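ADP-ribosylation factor-binding protein GGA2 (Saccharomyces cerevisiae, PDB 3MNM) binds ARF1 and ARF2 and may regulate membrane traffic through the trans-Golgi network, the part described being its GAE domain. Local coordinates at residues A[10-24]-A[38-52]. Residues are numbered along the deposited sequence; the frame is centred on the assembly and turned at random. Where two conformers were deposited one is given.
Sequences RTLVNQSPNLKIEFE and FFTNLSSSPISNLVF
A bend at chi2 (-101°) turns the R10 side chain across F38, and the guanidinium comes to lie flat over one ring face. The planes differ by 5°, and R10 CZ sits 3.7 Å from the F38 ring centroid, which makes this a cation-pi stack. Bonds in the guanidinium plane hold its rotation: R10 NE bonds E24 OE2 at 2.8 Å, nearly straight, and R10 NH1 bonds E22 OE1 at 2.9 Å. D78, from outside the two segments, makes a third salt bridge, to R10 NH2. With an alanine here, E22, E24 and D78 would probably lose their shared cation and the F38 ring the group stacked on it. Strands 19-24 and 38-41 run antiparallel; K20/T40 and E22/F38 are hydrogen-bonded pairs, two bonds each, with K20 N to T40 O at 2.9 Å. Just beyond the last paired residues, L42 N donates to N18 O (2.7 Å), 51° out of the carbonyl plane. On the other face, I21 CG1 lies alongside F39 CE1 (3.9 Å), while L19 meets L50 tip to tip, reaching toward the second sheet of this Ig-like sandwich. That face, which also holds N41, is mainly apolar; on the opposite one, stacking on F38 probably shields the salt-bridge network partly from solvent.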
loop_
_atom_site.group_PDB
_atom_site.type_symbol
_atom_site.label_atom_id
_atom_site.label_comp_id
_atom_site.label_asym_id
_atom_site.label_seq_id
_atom_site.Cartn_x
_atom_site.Cartn_y
_atom_site.Cartn_z
ATOM N N ARG A 10 7.470 9.834 2.088
ATOM C CA ARG A 10 6.982 8.592 1.497
ATOM C C ARG A 10 8.065 7.543 1.524
ATOM O O ARG A 10 9.220 7.819 1.194
ATOM C CB ARG A 10 6.570 8.805 0.045
ATOM C CG ARG A 10 5.476 9.825 -0.149
ATOM C CD ARG A 10 4.158 9.142 -0.358
ATOM N NE ARG A 10 3.069 10.103 -0.435
ATOM C CZ ARG A 10 2.335 10.316 -1.522
ATOM N NH1 ARG A 10 2.573 9.636 -2.639
ATOM N NH2 ARG A 10 1.367 11.217 -1.482
ATOM N N THR A 11 7.692 6.333 1.908
ATOM C CA THR A 11 8.576 5.202 1.732
ATOM C C THR A 11 8.129 4.440 0.499
ATOM O O THR A 11 6.933 4.158 0.329
ATOM C CB THR A 11 8.553 4.264 2.958
ATOM O OG1 THR A 11 8.784 5.027 4.154
ATOM C CG2 THR A 11 9.623 3.207 2.827
ATOM N N LEU A 12 9.079 4.126 -0.376
ATOM C CA LEU A 12 8.766 3.338 -1.561
ATOM C C LEU A 12 8.613 1.878 -1.166
ATOM O O LEU A 12 9.467 1.307 -0.482
ATOM C CB LEU A 12 9.831 3.480 -2.651
ATOM C CG LEU A 12 9.517 2.657 -3.903
ATOM C CD1 LEU A 12 8.317 3.244 -4.648
ATOM C CD2 LEU A 12 10.720 2.521 -4.839
ATOM N N VAL A 13 7.500 1.285 -1.580
ATOM C CA VAL A 13 7.229 -0.115 -1.314
ATOM C C VAL A 13 7.550 -0.932 -2.550
ATOM O O VAL A 13 8.232 -1.942 -2.468
ATOM C CB VAL A 13 5.744 -0.344 -0.918
ATOM C CG1 VAL A 13 5.465 -1.827 -0.734
ATOM C CG2 VAL A 13 5.414 0.438 0.362
ATOM N N ASN A 14 7.036 -0.512 -3.703
ATOM C CA ASN A 14 7.324 -1.219 -4.939
ATOM C C ASN A 14 7.069 -0.349 -6.153
ATOM O O ASN A 14 6.204 0.525 -6.129
ATOM C CB ASN A 14 6.474 -2.483 -5.055
ATOM C CG ASN A 14 7.062 -3.485 -6.025
ATOM O OD1 ASN A 14 8.132 -4.028 -5.778
ATOM N ND2 ASN A 14 6.364 -3.736 -7.136
ATOM N N GLN A 15 7.827 -0.595 -7.213
ATOM C CA GLN A 15 7.537 0.002 -8.508
ATOM C C GLN A 15 7.648 -1.067 -9.575
ATOM O O GLN A 15 8.688 -1.704 -9.724
ATOM C CB GLN A 15 8.468 1.174 -8.792
ATOM C CG GLN A 15 8.348 1.721 -10.198
ATOM C CD GLN A 15 8.981 3.087 -10.338
ATOM O OE1 GLN A 15 9.132 3.820 -9.354
ATOM N NE2 GLN A 15 9.354 3.442 -11.568
ATOM N N SER A 16 6.559 -1.282 -10.306
ATOM C CA SER A 16 6.538 -2.253 -11.369
ATOM C C SER A 16 6.411 -1.485 -12.684
ATOM O O SER A 16 6.448 -0.255 -12.678
ATOM C CB SER A 16 5.360 -3.214 -11.181
ATOM O OG SER A 16 4.136 -2.576 -11.534
ATOM N N PRO A 17 6.277 -2.200 -13.807
ATOM C CA PRO A 17 6.083 -1.495 -15.081
ATOM C C PRO A 17 4.801 -0.665 -15.074
ATOM O O PRO A 17 4.713 0.330 -15.794
ATOM C CB PRO A 17 5.953 -2.632 -16.096
ATOM C CG PRO A 17 6.683 -3.802 -15.456
ATOM C CD PRO A 17 6.418 -3.656 -13.986
ATOM N N ASN A 18 3.820 -1.062 -14.266
ATOM C CA ASN A 18 2.506 -0.398 -14.302
ATOM C C ASN A 18 2.148 0.404 -13.059
ATOM O O ASN A 18 1.288 1.282 -13.126
ATOM C CB ASN A 18 1.393 -1.423 -14.493
ATOM C CG ASN A 18 1.611 -2.310 -15.687
ATOM O OD1 ASN A 18 1.884 -1.832 -16.785
ATOM N ND2 ASN A 18 1.467 -3.620 -15.484
ATOM N N LEU A 19 2.762 0.087 -11.918
ATOM C CA LEU A 19 2.212 0.523 -10.640
ATOM C C LEU A 19 3.289 0.864 -9.627
ATOM O O LEU A 19 4.215 0.077 -9.393
ATOM C CB LEU A 19 1.297 -0.570 -10.051
ATOM C CG LEU A 19 0.592 -0.245 -8.725
ATOM C CD1 LEU A 19 -0.466 0.856 -8.924
ATOM C CD2 LEU A 19 -0.053 -1.486 -8.096
ATOM N N LYS A 20 3.144 2.029 -9.022
ATOM C CA LYS A 20 4.022 2.454 -7.942
ATOM C C LYS A 20 3.246 2.449 -6.627
ATOM O O LYS A 20 2.163 3.016 -6.542
ATOM C CB LYS A 20 4.581 3.845 -8.243
ATOM C CG LYS A 20 5.412 4.460 -7.125
ATOM C CD LYS A 20 5.727 5.919 -7.469
ATOM C CE LYS A 20 7.180 6.284 -7.254
ATOM N NZ LYS A 20 7.433 7.704 -7.689
ATOM N N ILE A 21 3.789 1.783 -5.607
ATOM C CA ILE A 21 3.152 1.738 -4.296
ATOM C C ILE A 21 4.055 2.405 -3.282
ATOM O O ILE A 21 5.237 2.063 -3.193
ATOM C CB ILE A 21 2.879 0.288 -3.811
ATOM C CG1 ILE A 21 2.116 -0.524 -4.873
ATOM C CG2 ILE A 21 2.168 0.310 -2.429
ATOM C CD1 ILE A 21 1.917 -2.014 -4.507
ATOM N N GLU A 22 3.507 3.358 -2.533
ATOM C CA GLU A 22 4.241 4.030 -1.458
ATOM C C GLU A 22 3.460 4.021 -0.144
ATOM O O GLU A 22 2.230 4.027 -0.148
ATOM C CB GLU A 22 4.550 5.482 -1.845
ATOM C CG GLU A 22 5.392 5.635 -3.093
ATOM C CD GLU A 22 5.415 7.067 -3.593
ATOM O OE1 GLU A 22 4.325 7.623 -3.852
ATOM O OE2 GLU A 22 6.521 7.642 -3.727
ATOM N N PHE A 23 4.178 4.011 0.981
ATOM C CA PHE A 23 3.557 4.182 2.287
ATOM C C PHE A 23 3.999 5.508 2.895
ATOM O O PHE A 23 5.162 5.898 2.776
ATOM C CB PHE A 23 3.985 3.097 3.279
ATOM C CG PHE A 23 3.473 1.712 2.966
ATOM C CD1 PHE A 23 4.070 0.607 3.549
ATOM C CD2 PHE A 23 2.404 1.514 2.115
ATOM C CE1 PHE A 23 3.612 -0.684 3.278
ATOM C CE2 PHE A 23 1.946 0.233 1.838
ATOM C CZ PHE A 23 2.549 -0.865 2.423
ATOM N N GLU A 24 3.069 6.188 3.544
ATOM C CA GLU A 24 3.416 7.239 4.496
ATOM C C GLU A 24 3.254 6.647 5.885
ATOM O O GLU A 24 2.150 6.263 6.278
ATOM C CB GLU A 24 2.550 8.495 4.300
ATOM C CG GLU A 24 3.027 9.407 3.168
ATOM C CD GLU A 24 2.153 10.651 2.966
ATOM O OE1 GLU A 24 1.235 10.897 3.781
ATOM O OE2 GLU A 24 2.381 11.377 1.972
ATOM N N PHE A 38 -0.336 4.763 -0.922
ATOM C CA PHE A 38 -0.620 5.567 -2.104
ATOM C C PHE A 38 -0.253 4.799 -3.345
ATOM O O PHE A 38 0.858 4.261 -3.456
ATOM C CB PHE A 38 0.181 6.872 -2.082
ATOM C CG PHE A 38 -0.241 7.821 -1.011
ATOM C CD1 PHE A 38 -1.215 8.777 -1.265
ATOM C CD2 PHE A 38 0.330 7.769 0.252
ATOM C CE1 PHE A 38 -1.606 9.671 -0.278
ATOM C CE2 PHE A 38 -0.059 8.660 1.240
ATOM C CZ PHE A 38 -1.028 9.613 0.972
ATOM N N PHE A 39 -1.178 4.771 -4.300
ATOM C CA PHE A 39 -1.005 4.018 -5.523
ATOM C C PHE A 39 -0.977 4.972 -6.689
ATOM O O PHE A 39 -1.883 5.780 -6.857
ATOM C CB PHE A 39 -2.149 3.012 -5.682
ATOM C CG PHE A 39 -2.181 1.991 -4.594
ATOM C CD1 PHE A 39 -1.578 0.747 -4.779
ATOM C CD2 PHE A 39 -2.773 2.278 -3.376
ATOM C CE1 PHE A 39 -1.581 -0.194 -3.748
ATOM C CE2 PHE A 39 -2.776 1.353 -2.345
ATOM C CZ PHE A 39 -2.172 0.113 -2.532
ATOM N N THR A 40 0.093 4.882 -7.468
ATOM C CA THR A 40 0.328 5.736 -8.627
ATOM C C THR A 40 0.431 4.899 -9.902
ATOM O O THR A 40 1.177 3.912 -9.986
ATOM C CB THR A 40 1.617 6.561 -8.428
ATOM O OG1 THR A 40 1.388 7.546 -7.420
ATOM C CG2 THR A 40 2.056 7.231 -9.748
ATOM N N ASN A 41 -0.328 5.287 -10.915
ATOM C CA ASN A 41 -0.361 4.533 -12.151
ATOM C C ASN A 41 0.815 4.943 -13.029
ATOM O O ASN A 41 0.976 6.122 -13.320
ATOM C CB ASN A 41 -1.696 4.795 -12.862
ATOM C CG ASN A 41 -1.934 3.878 -14.053
ATOM O OD1 ASN A 41 -1.082 3.069 -14.424
ATOM N ND2 ASN A 41 -3.127 4.005 -14.671
ATOM N N LEU A 42 1.648 3.977 -13.421
ATOM C CA LEU A 42 2.785 4.270 -14.303
ATOM C C LEU A 42 2.481 3.914 -15.758
ATOM O O LEU A 42 3.325 4.084 -16.642
ATOM C CB LEU A 42 4.043 3.525 -13.815
ATOM C CG LEU A 42 4.445 3.847 -12.377
ATOM C CD1 LEU A 42 5.594 2.946 -11.915
ATOM C CD2 LEU A 42 4.815 5.310 -12.200
ATOM N N SER A 43 1.280 3.397 -16.002
ATOM C CA SER A 43 0.851 3.028 -17.338
ATOM C C SER A 43 0.107 4.205 -17.974
ATOM O O SER A 43 -0.481 5.005 -17.265
ATOM C CB SER A 43 -0.086 1.821 -17.279
ATOM O OG SER A 43 -0.542 1.468 -18.580
ATOM N N SER A 44 0.151 4.324 -19.297
ATOM C CA SER A 44 -0.632 5.347 -19.987
ATOM C C SER A 44 -2.100 4.941 -20.026
ATOM O O SER A 44 -2.981 5.765 -20.284
ATOM C CB SER A 44 -0.113 5.572 -21.411
ATOM O OG SER A 44 -0.265 4.406 -22.203
ATOM N N SER A 45 -2.353 3.660 -19.774
ATOM C CA SER A 45 -3.706 3.114 -19.797
ATOM C C SER A 45 -4.270 3.027 -18.382
ATOM O O SER A 45 -3.524 2.995 -17.409
ATOM C CB SER A 45 -3.708 1.737 -20.466
ATOM O OG SER A 45 -3.286 1.827 -21.820
ATOM N N PRO A 46 -5.604 2.982 -18.254
ATOM C CA PRO A 46 -6.130 2.935 -16.883
ATOM C C PRO A 46 -5.908 1.607 -16.190
ATOM O O PRO A 46 -5.892 0.560 -16.824
ATOM C CB PRO A 46 -7.640 3.144 -17.058
ATOM C CG PRO A 46 -7.872 3.369 -18.512
ATOM C CD PRO A 46 -6.666 2.957 -19.276
ATOM N N ILE A 47 -5.757 1.682 -14.878
ATOM C CA ILE A 47 -5.730 0.495 -14.031
ATOM C C ILE A 47 -7.103 0.342 -13.389
ATOM O O ILE A 47 -7.653 1.303 -12.876
ATOM C CB ILE A 47 -4.660 0.618 -12.940
ATOM C CG1 ILE A 47 -3.274 0.418 -13.559
ATOM C CG2 ILE A 47 -4.897 -0.420 -11.822
ATOM C CD1 ILE A 47 -2.115 0.526 -12.553
ATOM N N SER A 48 -7.650 -0.866 -13.422
ATOM C CA SER A 48 -8.972 -1.091 -12.829
ATOM C C SER A 48 -8.954 -2.323 -11.936
ATOM O O SER A 48 -7.962 -3.048 -11.900
ATOM C CB SER A 48 -10.022 -1.259 -13.933
ATOM O OG SER A 48 -9.700 -2.331 -14.791
ATOM N N ASN A 49 -10.061 -2.548 -11.231
ATOM C CA ASN A 49 -10.222 -3.730 -10.406
ATOM C C ASN A 49 -9.079 -3.894 -9.401
ATOM O O ASN A 49 -8.712 -5.013 -9.091
ATOM C CB ASN A 49 -10.306 -4.977 -11.294
ATOM C CG ASN A 49 -11.453 -4.901 -12.293
ATOM O OD1 ASN A 49 -12.448 -4.224 -12.052
ATOM N ND2 ASN A 49 -11.321 -5.613 -13.403
ATOM N N LEU A 50 -8.545 -2.789 -8.880
ATOM C CA LEU A 50 -7.363 -2.895 -8.006
ATOM C C LEU A 50 -7.759 -3.357 -6.603
ATOM O O LEU A 50 -8.569 -2.721 -5.917
ATOM C CB LEU A 50 -6.574 -1.564 -7.961
ATOM C CG LEU A 50 -5.196 -1.717 -7.269
ATOM C CD1 LEU A 50 -4.184 -0.800 -7.972
ATOM C CD2 LEU A 50 -5.331 -1.388 -5.790
ATOM N N VAL A 51 -7.157 -4.469 -6.175
ATOM C CA VAL A 51 -7.446 -5.086 -4.892
ATOM C C VAL A 51 -6.122 -5.218 -4.143
ATOM O O VAL A 51 -5.218 -5.896 -4.614
ATOM C CB VAL A 51 -8.073 -6.479 -5.105
ATOM C CG1 VAL A 51 -8.293 -7.184 -3.780
ATOM C CG2 VAL A 51 -9.417 -6.342 -5.851
ATOM N N PHE A 52 -6.015 -4.538 -3.006
ATOM C CA PHE A 52 -4.775 -4.530 -2.218
ATOM C C PHE A 52 -4.982 -5.260 -0.899
ATOM O O PHE A 52 -5.936 -4.982 -0.154
ATOM C CB PHE A 52 -4.369 -3.084 -1.932
ATOM C CG PHE A 52 -3.044 -2.946 -1.222
ATOM C CD1 PHE A 52 -2.986 -2.382 0.046
ATOM C CD2 PHE A 52 -1.864 -3.336 -1.849
ATOM C CE1 PHE A 52 -1.770 -2.216 0.696
ATOM C CE2 PHE A 52 -0.647 -3.185 -1.201
ATOM C CZ PHE A 52 -0.599 -2.618 0.069
HETATM O O HOH W 1 2.330 6.250 -5.173
#